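Local coordinates for protein AbiQ (PDB 4GLK) that cleaves RNA as the toxin of a type III toxin-antitoxin system in phage defence and is neutralised by its cognate antitoxin RNA, AntiQ, at residues A[145-148]-A[149-152]; A[112-115]-A[116-120]. The protein carries 1 engineered substitution. All coordinates share one frame; numbering follows the deposited sequence.

Interaction 1: A[145-148]-A[149-152]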
loop_
_atom_site.group_PDB
_atom_site.type_symbol
_atom_site.label_atom_id
_atom_site.label_comp_id
_atom_site.label_asym_id
_atom_site.label_seq_id
_atom_site.Cartn_x
_atom_site.Cartn_y
_atom_site.Cartn_z
ATOM N N ASP A 145 -0.250 10.287 17.284
ATOM C CA ASP A 145 1.021 11.015 17.059
ATOM C C ASP A 145 0.824 11.956 15.887
ATOM O O ASP A 145 0.351 11.535 14.830
ATOM C CB ASP A 145 2.171 10.037 16.754
ATOM C CG ASP A 145 3.525 10.661 16.445
ATOM O OD1 ASP A 145 3.670 11.270 15.355
ATOM O OD2 ASP A 145 4.468 10.447 17.237
ATOM N N GLY A 146 1.199 13.213 16.111
ATOM C CA GLY A 146 1.079 14.325 15.178
ATOM C C GLY A 146 1.482 14.060 13.748
ATOM O O GLY A 146 0.677 14.262 12.842
ATOM N N TYR A 147 2.727 13.611 13.537
ATOM C CA TYR A 147 3.268 13.372 12.203
ATOM C C TYR A 147 2.509 12.284 11.442
ATOM O O TYR A 147 2.168 12.470 10.276
ATOM C CB TYR A 147 4.792 13.102 12.250
ATOM C CG TYR A 147 5.404 12.825 10.889
ATOM C CD1 TYR A 147 5.893 13.857 10.099
ATOM C CD2 TYR A 147 5.487 11.525 10.391
ATOM C CE1 TYR A 147 6.454 13.608 8.850
ATOM C CE2 TYR A 147 6.018 11.265 9.132
ATOM C CZ TYR A 147 6.508 12.309 8.367
ATOM O OH TYR A 147 7.039 12.048 7.130
ATOM N N TYR A 148 2.250 11.160 12.104
ATOM C CA TYR A 148 1.565 10.026 11.497
ATOM C C TYR A 148 0.086 10.283 11.215
ATOM O O TYR A 148 -0.383 9.913 10.139
ATOM C CB TYR A 148 1.751 8.769 12.349
ATOM C CG TYR A 148 3.176 8.259 12.386
ATOM C CD1 TYR A 148 4.118 8.815 13.247
ATOM C CD2 TYR A 148 3.552 7.150 11.637
ATOM C CE1 TYR A 148 5.415 8.308 13.327
ATOM C CE2 TYR A 148 4.845 6.635 11.703
ATOM C CZ TYR A 148 5.776 7.220 12.546
ATOM O OH TYR A 148 7.040 6.694 12.610
ATOM N N LEU A 149 -0.643 10.898 12.169
ATOM C CA LEU A 149 -2.083 11.195 12.059
ATOM C C LEU A 149 -2.379 12.032 10.831
ATOM O O LEU A 149 -3.300 11.711 10.087
ATOM C CB LEU A 149 -2.565 11.986 13.293
ATOM C CG LEU A 149 -3.647 11.396 14.200
ATOM C CD1 LEU A 149 -4.028 12.412 15.246
ATOM C CD2 LEU A 149 -4.915 11.014 13.419
ATOM N N LYS A 150 -1.592 13.112 10.630
ATOM C CA LYS A 150 -1.743 14.052 9.521
ATOM C C LYS A 150 -1.466 13.483 8.122
ATOM O O LYS A 150 -2.064 13.948 7.148
ATOM C CB LYS A 150 -0.970 15.348 9.790
ATOM C CG LYS A 150 0.542 15.275 9.597
ATOM C CD LYS A 150 1.171 16.625 9.870
ATOM C CE LYS A 150 2.598 16.682 9.407
ATOM N NZ LYS A 150 2.680 16.774 7.929
ATOM N N PHE A 151 -0.541 12.514 8.021
ATOM C CA PHE A 151 -0.179 11.870 6.747
ATOM C C PHE A 151 -0.981 10.637 6.445
ATOM O O PHE A 151 -1.130 10.260 5.287
ATOM C CB PHE A 151 1.314 11.492 6.713
ATOM C CG PHE A 151 2.204 12.579 6.161
ATOM C CD1 PHE A 151 2.091 12.987 4.837
ATOM C CD2 PHE A 151 3.134 13.218 6.974
ATOM C CE1 PHE A 151 2.903 14.008 4.330
ATOM C CE2 PHE A 151 3.959 14.228 6.459
ATOM C CZ PHE A 151 3.829 14.622 5.143
ATOM N N SER A 152 -1.459 9.976 7.459
ATOM C CA SER A 152 -2.131 8.725 7.193
ATOM C C SER A 152 -3.615 8.773 7.099
ATOM O O SER A 152 -4.242 9.736 7.539
ATOM C CB SER A 152 -1.647 7.625 8.131
ATOM O OG SER A 152 -1.857 8.025 9.470
#

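Interaction 2: A[112-115]-A[116-120]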
loop_
_atom_site.group_PDB
_atom_site.type_symbol
_atom_site.label_atom_id
_atom_site.label_comp_id
_atom_site.label_asym_id
_atom_site.label_seq_id
_atom_site.Cartn_x
_atom_site.Cartn_y
_atom_site.Cartn_z
ATOM N N HIS A 112 6.302 -4.925 -16.123
ATOM C CA HIS A 112 5.941 -6.058 -15.280
ATOM C C HIS A 112 7.162 -6.825 -14.809
ATOM O O HIS A 112 7.129 -7.383 -13.718
ATOM C CB HIS A 112 4.943 -6.966 -16.000
ATOM C CG HIS A 112 3.609 -6.325 -16.264
ATOM N ND1 HIS A 112 3.379 -4.980 -16.009
ATOM C CD2 HIS A 112 2.480 -6.871 -16.763
ATOM C CE1 HIS A 112 2.126 -4.757 -16.363
ATOM N NE2 HIS A 112 1.542 -5.869 -16.817
ATOM N N LYS A 113 8.239 -6.830 -15.616
ATOM C CA LYS A 113 9.525 -7.464 -15.296
ATOM C C LYS A 113 10.164 -6.752 -14.073
ATOM O O LYS A 113 10.805 -7.394 -13.243
ATOM C CB LYS A 113 10.457 -7.405 -16.517
ATOM C CG LYS A 113 11.491 -8.526 -16.556
ATOM C CD LYS A 113 12.255 -8.529 -17.880
ATOM C CE LYS A 113 12.035 -9.800 -18.668
ATOM N NZ LYS A 113 11.445 -9.528 -20.008
ATOM N N MET A 114 9.954 -5.433 -13.971
ATOM C CA MET A 114 10.408 -4.585 -12.878
ATOM C C MET A 114 9.506 -4.814 -11.660
ATOM O O MET A 114 10.001 -4.831 -10.528
ATOM C CB MET A 114 10.388 -3.118 -13.319
ATOM C CG MET A 114 10.956 -2.161 -12.283
ATOM S SD MET A 114 10.009 -0.625 -12.183
ATOM C CE MET A 114 8.444 -1.226 -11.605
ATOM N N MET A 115 8.188 -5.023 -11.885
ATOM C CA MET A 115 7.256 -5.322 -10.791
ATOM C C MET A 115 7.670 -6.624 -10.113
ATOM O O MET A 115 7.725 -6.673 -8.890
ATOM C CB MET A 115 5.821 -5.411 -11.281
ATOM C CG MET A 115 5.283 -4.093 -11.749
ATOM S SD MET A 115 3.494 -4.078 -11.665
ATOM C CE MET A 115 3.283 -3.412 -9.997
ATOM N N GLN A 116 8.043 -7.642 -10.907
ATOM C CA GLN A 116 8.502 -8.940 -10.420
ATOM C C GLN A 116 9.664 -8.715 -9.434
ATOM O O GLN A 116 9.615 -9.208 -8.302
ATOM C CB GLN A 116 8.918 -9.814 -11.619
ATOM C CG GLN A 116 9.353 -11.248 -11.283
ATOM C CD GLN A 116 9.979 -12.002 -12.450
ATOM O OE1 GLN A 116 9.878 -13.229 -12.538
ATOM N NE2 GLN A 116 10.677 -11.311 -13.350
ATOM N N LYS A 117 10.650 -7.878 -9.847
ATOM C CA LYS A 117 11.839 -7.499 -9.079
ATOM C C LYS A 117 11.456 -6.788 -7.785
ATOM O O LYS A 117 12.047 -7.074 -6.749
ATOM C CB LYS A 117 12.786 -6.631 -9.931
ATOM C CG LYS A 117 13.439 -7.411 -11.063
ATOM C CD LYS A 117 14.263 -6.521 -11.970
ATOM C CE LYS A 117 15.070 -7.338 -12.956
ATOM N NZ LYS A 117 16.098 -8.188 -12.281
ATOM N N GLN A 118 10.451 -5.887 -7.841
ATOM C CA GLN A 118 9.939 -5.189 -6.652
ATOM C C GLN A 118 9.363 -6.179 -5.625
ATOM O O GLN A 118 9.585 -6.001 -4.430
ATOM C CB GLN A 118 8.841 -4.195 -7.027
ATOM C CG GLN A 118 9.331 -2.978 -7.800
ATOM C CD GLN A 118 8.171 -2.112 -8.214
ATOM O OE1 GLN A 118 7.133 -2.594 -8.695
ATOM N NE2 GLN A 118 8.333 -0.814 -8.066
ATOM N N LEU A 119 8.588 -7.177 -6.091
ATOM C CA LEU A 119 7.988 -8.224 -5.251
ATOM C C LEU A 119 9.048 -9.119 -4.641
ATOM O O LEU A 119 8.948 -9.410 -3.452
ATOM C CB LEU A 119 7.006 -9.084 -6.054
ATOM C CG LEU A 119 6.020 -9.927 -5.255
ATOM C CD1 LEU A 119 5.220 -9.076 -4.261
ATOM C CD2 LEU A 119 5.077 -10.611 -6.199
ATOM N N ILE A 120 10.064 -9.567 -5.426
ATOM C CA ILE A 120 11.130 -10.383 -4.812
ATOM C C ILE A 120 11.814 -9.606 -3.658
ATOM O O ILE A 120 12.069 -10.188 -2.603
ATOM C CB ILE A 120 12.114 -11.156 -5.762
ATOM C CG1 ILE A 120 13.541 -10.600 -5.770
ATOM C CG2 ILE A 120 11.571 -11.437 -7.169
ATOM C CD1 ILE A 120 14.565 -11.651 -5.491
#

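Interaction 1: A[145-148]-A[149-152]
The side chains of Tyr147 and Phe151 meet one turn apart: a chi1 of 179° sets the Tyr147 ring trans to N, while a chi1 of -90° turns Phe151 back along the helix toward it. Tyr147 CE1 comes within 3.5 Å of Phe151 CE2, and Phe151 CD2 lies over one face of the tyrosine ring, offset toward the rim. The two rings meet obliquely, planes at 54° and centroids 5.0 Å apart. Phe151 CD2 also rests 3.5 Å from Tyr147 O. The same carbonyl meets the Lys150 aliphatic chain, with CG of Lys150 3.3 Å from Tyr147 O. All of this belongs to the short helix 146-151, which Asp145 opens as N-cap: Tyr147 N gives a weak bond of 3.1 Å to Asp145 OD1, and that oxygen also lies in the plane of the Tyr148 ring at its edge. Leu149 N closes the first turn with a hydrogen bond of 2.9 Å to Asp145 O. At the other end Tyr148 O collects several donors; the bond from Ser152 N to Tyr148 O, 2.9 Å, folds the serine back on the last turn, and the modelled 2.5 Å from Ser152 OG to the same oxygen is doubtfully short. Tyr148, buried, packs on Val135, Val136 and Lys139 of helix 126-143, and Ser152 touches Ala140 there. Tyr147 engages Arg69 in a cation-pi contact, and Lys22 NZ is hydrogen-bonded to the carbonyl oxygens of Lys150 and Ser152.

Interaction 2: A[112-115]-A[116-120]
Within helix 110-124, Gln118 lies over the turn formed by Met114 and Met115, on the face of the helix turned to the antiparallel sheet. Met114 leaves the backbone with CG beside its carbonyl carbon (chi1 -175°), then bends at chi2 and chi3, which swings its methyl over a face of the Gln118 amide: CE is 3.5 Å from Gln118 CD and about as far from both OE1 and NE2. Gln118 runs back along the helix with an extended chain, its CG beside the backbone N (chi1 -70°). Its OE1 thereby comes to 3.4 Å from Met115 CA and 3.9 Å from Met115 CG. This buried oxygen has no hydrogen-bonding partner in the model and is surrounded here by carbon, whereas NE2 reaches Leu84 O in a weak hydrogen bond. The backbone bonds from Gln118 N to Met114 O (2.9 Å) and from Leu119 N to Met115 O (3.0 Å) are regular i to i+4 bonds of the helix and fix Gln118 one turn beyond Met114. On the outer side, Lys117 CG passes 3.4 Å from Lys113 O. Both lysine chains run back toward the start of the helix, Lys117 NZ to a salt bridge with Glu76 and Lys113 NZ to a hydrogen bond with the carbonyl of Leu107. Inward, Met114 and Gln118 touch Ser52, Met115 and Gln118 touch Leu50, and Phe5 receives Met115 and Leu119. Methionines and a glutamine facing the strands, with lysines on the outer side, make this a typical amphipathic helix laid against a beta sheet.

In the fold
From the N terminus the chain first lays down all six strands of its antiparallel sheet, with helices 10-16 and 58-66 between them, then enters helix 110-124, where interaction 2 spans successive turns and faces strands 4-8 and 45-52. Helix 126-143 follows, and after a short connection residues 145-152 form interaction 1, packed on that preceding helix, before the terminal helix 155-166. Each contact is local, closing no more than a helical turn; the two come in series, neither nested nor crossed. The centres of interactions 1 and 2 are about 30 Å apart, on opposite sides of the chain's centre. Interaction 2 belongs to the helix-sheet interface, interaction 1 to the helical part of the ToxN/AbiQ fold.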